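Local atomic coordinates of protease (Penicillium cyclopium, PDB entry 5Z6O), a protein that hydrolyses peptide bonds as a serine protease of the subtilisin family, probably attacking substrates such as casein, gelatin and collagen type IV. Residues S17-G22 with D259-I264; T80-K85 with A92-V97. All coordinates share one frame; numbering follows the deposited sequence.

The two contacts sit at different depths of one subtilisin-type chain, their centres about 24 Å apart and without touching. Interaction 1 lies on the surface, where the loop 17-22 near the N-terminus meets the chain just beyond helix 249-259; lysines supply most of its atoms, and a water takes part. Interaction 2 is buried, and it joins helix 73-82 to strand 93-98 of the central parallel sheet through three small apolar side chains. No structural element is shared between them. In sequence, however, interaction 2 falls inside the long loop that interaction 1 closes, so a far-reaching surface contact encloses a short-range one in the core.

Interaction 1: S17-G22 with D259-I264; sequences SSKKSG and DAITKI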
loop_
_atom_site.group_PDB
_atom_site.type_symbol
_atom_site.label_atom_id
_atom_site.label_comp_id
_atom_site.label_asym_id
_atom_site.label_seq_id
_atom_site.Cartn_x
_atom_site.Cartn_y
_atom_site.Cartn_z
ATOM N N SER A 17 -0.322 0.470 -15.186
ATOM C CA SER A 17 0.498 1.100 -16.213
ATOM C C SER A 17 -0.229 1.216 -17.538
ATOM O O SER A 17 0.397 1.496 -18.559
ATOM C CB SER A 17 1.845 0.383 -16.412
ATOM O OG SER A 17 1.709 -0.999 -16.714
ATOM N N SER A 18 -1.543 1.097 -17.521
ATOM C CA SER A 18 -2.334 1.089 -18.740
ATOM C C SER A 18 -3.512 2.036 -18.582
ATOM O O SER A 18 -4.072 2.160 -17.493
ATOM C CB SER A 18 -2.847 -0.321 -19.040
ATOM O OG SER A 18 -3.611 -0.269 -20.221
ATOM N N LYS A 19 -3.874 2.747 -19.655
ATOM C CA LYS A 19 -5.050 3.585 -19.505
ATOM C C LYS A 19 -6.325 2.779 -19.631
ATOM O O LYS A 19 -7.340 3.171 -19.060
ATOM C CB LYS A 19 -5.034 4.724 -20.539
ATOM C CG LYS A 19 -3.889 5.684 -20.323
ATOM C CD LYS A 19 -3.909 6.820 -21.330
ATOM C CE LYS A 19 -2.732 7.760 -21.127
ATOM N NZ LYS A 19 -2.793 8.911 -22.076
ATOM N N LYS A 20 -6.279 1.648 -20.319
ATOM C CA LYS A 20 -7.415 0.757 -20.527
ATOM C C LYS A 20 -7.226 -0.555 -19.774
ATOM O O LYS A 20 -6.096 -1.025 -19.583
ATOM C CB LYS A 20 -7.586 0.453 -22.031
ATOM C CG LYS A 20 -8.643 1.305 -22.731
ATOM C CD LYS A 20 -8.266 2.783 -22.739
ATOM C CE LYS A 20 -9.193 3.606 -23.633
ATOM N NZ LYS A 20 -10.562 3.746 -23.052
ATOM N N SER A 21 -8.334 -1.164 -19.355
ATOM C CA SER A 21 -8.198 -2.479 -18.732
ATOM C C SER A 21 -7.872 -3.549 -19.774
ATOM O O SER A 21 -7.956 -3.333 -20.982
ATOM C CB SER A 21 -9.466 -2.865 -17.975
ATOM O OG SER A 21 -10.497 -3.108 -18.920
ATOM N N GLY A 22 -7.502 -4.724 -19.280
ATOM C CA GLY A 22 -7.168 -5.862 -20.112
ATOM C C GLY A 22 -5.701 -5.986 -20.469
ATOM O O GLY A 22 -5.326 -6.932 -21.169
ATOM N N ASP A 259 -2.528 12.214 -11.400
ATOM C CA ASP A 259 -2.198 11.251 -12.471
ATOM C C ASP A 259 -3.329 10.262 -12.743
ATOM O O ASP A 259 -3.384 9.666 -13.825
ATOM C CB ASP A 259 -0.979 10.420 -12.056
ATOM C CG ASP A 259 0.339 10.941 -12.565
ATOM O OD1 ASP A 259 0.423 11.611 -13.630
ATOM O OD2 ASP A 259 1.346 10.565 -11.903
ATOM N N ALA A 260 -4.172 9.993 -11.757
ATOM C CA ALA A 260 -5.170 8.912 -11.866
ATOM C C ALA A 260 -6.202 9.207 -12.959
ATOM O O ALA A 260 -6.521 10.358 -13.241
ATOM C CB ALA A 260 -5.891 8.736 -10.506
ATOM N N ILE A 261 -6.758 8.150 -13.548
ATOM C CA ILE A 261 -7.717 8.247 -14.656
ATOM C C ILE A 261 -9.112 7.915 -14.158
ATOM O O ILE A 261 -9.289 7.059 -13.287
ATOM C CB ILE A 261 -7.306 7.317 -15.810
ATOM C CG1 ILE A 261 -5.928 7.749 -16.282
ATOM C CG2 ILE A 261 -8.257 7.468 -16.949
ATOM C CD1 ILE A 261 -5.358 6.879 -17.328
ATOM N N THR A 262 -10.121 8.608 -14.697
ATOM C CA THR A 262 -11.476 8.375 -14.213
ATOM C C THR A 262 -12.023 7.119 -14.894
ATOM O O THR A 262 -12.729 7.148 -15.909
ATOM C CB THR A 262 -12.329 9.613 -14.466
ATOM O OG1 THR A 262 -11.909 10.665 -13.584
ATOM C CG2 THR A 262 -13.752 9.336 -14.189
ATOM N N LYS A 263 -11.666 5.964 -14.326
ATOM C CA LYS A 263 -11.978 4.706 -14.969
ATOM C C LYS A 263 -13.000 3.851 -14.264
ATOM O O LYS A 263 -13.421 2.858 -14.849
ATOM C CB LYS A 263 -10.719 3.846 -15.094
ATOM C CG LYS A 263 -9.719 4.514 -15.844
ATOM C CD LYS A 263 -10.285 4.794 -17.230
ATOM C CE LYS A 263 -10.103 3.652 -18.258
ATOM N NZ LYS A 263 -11.378 3.282 -18.987
ATOM N N ILE A 264 -13.326 4.129 -12.998
ATOM C CA ILE A 264 -14.164 3.194 -12.270
ATOM C C ILE A 264 -15.611 3.313 -12.734
ATOM O O ILE A 264 -16.160 4.424 -12.871
ATOM C CB ILE A 264 -14.065 3.435 -10.760
ATOM C CG1 ILE A 264 -12.623 3.226 -10.303
ATOM C CG2 ILE A 264 -14.942 2.421 -10.007
ATOM C CD1 ILE A 264 -12.099 1.815 -10.509
HETATM O O HOH W 1 -10.889 0.074 -19.845
#
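K19 lays its side-chain stem against I261, and K263 reaches the K19 carbonyl, where the loop after helix 11-16 lies beside the small antiparallel strand pair 261-262/274-275, at the surface of the subtilisin fold and away from its active site. The apolar part is a methyl against a lysine stem. I261 keeps CG1 beside its backbone N (chi1 -60°) and then runs extended, which carries CD1 out to K19 CG at 3.5 Å and to K19 CB at 3.9 Å. The two side chains cross at about a right angle, and the straight outer part of K19 leads its ammonium away. Y277 and N281 also touch K19.

The other half of the contact is made by K263. Bent at three successive torsions, it curls round so that CE faces the oxygen of K19 end-on; its CE is modelled 2.9 Å from K19 O, too short for comfort, so the exact course of this chain is doubtful. Its NZ comes within 4.2 Å of K20 NZ, a pairing of like charges that would probably be unfavourable, though K20 is exposed and both lysines touch a neighbouring molecule in the crystal.

A water accepts from S21 N at 2.9 Å and, weakly, from K263 NZ at 3.4 Å. Cut back to an alanine, K263 would be likely to leave that water without its second, weak donor and to open a gap beside R15 and L275, which its side chain touches. Within the loop itself, S18 OG donates to K20 O over 2.7 Å, lying in the carbonyl plane on a lone pair, with a C=O...OG angle of 135°.

Interaction 2: T80-K85 with A92-V97; sequences TAAGSK and ASVVAV
The beta-alpha-beta unit formed by strand 56-61, helix 73-82 and strand 93-98 contains this contact: A82 of the helix meets A92 and V94 where the chain enters the third element. The whole contact is apolar and buried. A82 CB sits 3.4 Å from V94 CG2, closer than two methyl carbons usually come, so these two groups are pressed hard together. With chi1 at -180°, CG1 of V94 points opposite the backbone N, and CG2, lying beside that N, is the branch that faces the alanine. Roughly at a right angle to that contact, A82 CB lies 4.4 Å from A92 CB. Thus one methyl of the helix is met by two side chains of the incoming chain, and the CA atoms of A82 and A92 are 6.0 Å apart.

I38 of the neighbouring strand 37-42 touches both A82 and A92, extending the apolar layer across the sheet. The polar backbone is served separately by R55, whose NH1 donates to A82 O and whose NH2 donates to A92 O, so a single guanidinium ties the two segments together. The side chain of V94 is about 9 Å from that of D42; D42 and H73, where the helix begins, both line the pocket of the bound phenylmethanesulfonic acid and probably belong to the charge relay system. The unit joins neighbouring parallel strands by the unusual left-handed crossover known from subtilases.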
loop_
_atom_site.group_PDB
_atom_site.type_symbol
_atom_site.label_atom_id
_atom_site.label_comp_id
_atom_site.label_asym_id
_atom_site.label_seq_id
_atom_site.Cartn_x
_atom_site.Cartn_y
_atom_site.Cartn_z
ATOM N N THR A 80 3.174 -6.949 -2.892
ATOM C CA THR A 80 2.502 -6.072 -3.856
ATOM C C THR A 80 3.203 -4.726 -3.941
ATOM O O THR A 80 3.314 -4.150 -5.026
ATOM C CB THR A 80 1.032 -5.899 -3.429
ATOM O OG1 THR A 80 0.381 -7.166 -3.590
ATOM C CG2 THR A 80 0.306 -4.836 -4.247
ATOM N N ALA A 81 3.698 -4.206 -2.808
ATOM C CA ALA A 81 4.298 -2.873 -2.864
ATOM C C ALA A 81 5.652 -2.902 -3.548
ATOM O O ALA A 81 5.979 -1.988 -4.314
ATOM C CB ALA A 81 4.463 -2.292 -1.446
ATOM N N ALA A 82 6.450 -3.978 -3.304
ATOM C CA ALA A 82 7.874 -3.872 -3.597
ATOM C C ALA A 82 8.533 -5.184 -4.018
ATOM O O ALA A 82 9.748 -5.182 -4.243
ATOM C CB ALA A 82 8.599 -3.326 -2.368
ATOM N N GLY A 83 7.788 -6.274 -4.178
ATOM C CA GLY A 83 8.399 -7.519 -4.608
ATOM C C GLY A 83 8.887 -7.479 -6.043
ATOM O O GLY A 83 8.331 -6.805 -6.902
ATOM N N SER A 84 9.952 -8.262 -6.313
ATOM C CA SER A 84 10.517 -8.329 -7.669
ATOM C C SER A 84 9.503 -8.812 -8.692
ATOM O O SER A 84 9.351 -8.216 -9.767
ATOM C CB SER A 84 11.735 -9.265 -7.700
ATOM O OG SER A 84 12.765 -8.697 -6.898
ATOM N N LYS A 85 8.830 -9.903 -8.397
ATOM C CA LYS A 85 7.873 -10.451 -9.345
ATOM C C LYS A 85 6.478 -9.869 -9.146
ATOM O O LYS A 85 5.813 -9.546 -10.122
ATOM C CB LYS A 85 7.814 -11.977 -9.236
ATOM C CG LYS A 85 8.707 -12.679 -10.253
ATOM C CD LYS A 85 8.679 -14.190 -10.087
ATOM C CE LYS A 85 7.267 -14.694 -9.781
ATOM N NZ LYS A 85 6.349 -14.628 -10.956
ATOM N N ALA A 92 12.633 -0.721 -4.316
ATOM C CA ALA A 92 12.473 -0.044 -3.029
ATOM C C ALA A 92 12.991 -0.936 -1.909
ATOM O O ALA A 92 13.111 -2.160 -2.058
ATOM C CB ALA A 92 10.991 0.317 -2.789
ATOM N N SER A 93 13.326 -0.304 -0.779
ATOM C CA SER A 93 13.623 -1.020 0.456
ATOM C C SER A 93 12.345 -1.198 1.269
ATOM O O SER A 93 11.470 -0.330 1.266
ATOM C CB SER A 93 14.639 -0.263 1.306
ATOM O OG SER A 93 15.834 -0.017 0.589
ATOM N N VAL A 94 12.256 -2.325 1.982
ATOM C CA VAL A 94 11.050 -2.692 2.725
ATOM C C VAL A 94 11.434 -2.991 4.164
ATOM O O VAL A 94 12.411 -3.705 4.396
ATOM C CB VAL A 94 10.358 -3.924 2.115
ATOM C CG1 VAL A 94 9.127 -4.257 2.903
ATOM C CG2 VAL A 94 9.989 -3.631 0.745
ATOM N N VAL A 95 10.661 -2.468 5.126
ATOM C CA VAL A 95 10.947 -2.654 6.540
ATOM C C VAL A 95 9.709 -3.244 7.207
ATOM O O VAL A 95 8.618 -2.670 7.126
ATOM C CB VAL A 95 11.362 -1.338 7.219
ATOM C CG1 VAL A 95 11.652 -1.589 8.675
ATOM C CG2 VAL A 95 12.613 -0.766 6.561
ATOM N N ALA A 96 9.869 -4.397 7.862
ATOM C CA ALA A 96 8.734 -5.037 8.511
ATOM C C ALA A 96 8.463 -4.354 9.836
ATOM O O ALA A 96 9.359 -4.276 10.685
ATOM C CB ALA A 96 9.024 -6.515 8.773
ATOM N N VAL A 97 7.234 -3.881 10.031
ATOM C CA VAL A 97 6.801 -3.401 11.333
ATOM C C VAL A 97 5.643 -4.300 11.757
ATOM O O VAL A 97 4.502 -4.113 11.323
ATOM C CB VAL A 97 6.393 -1.923 11.300
ATOM C CG1 VAL A 97 5.967 -1.461 12.695
ATOM C CG2 VAL A 97 7.546 -1.032 10.748
#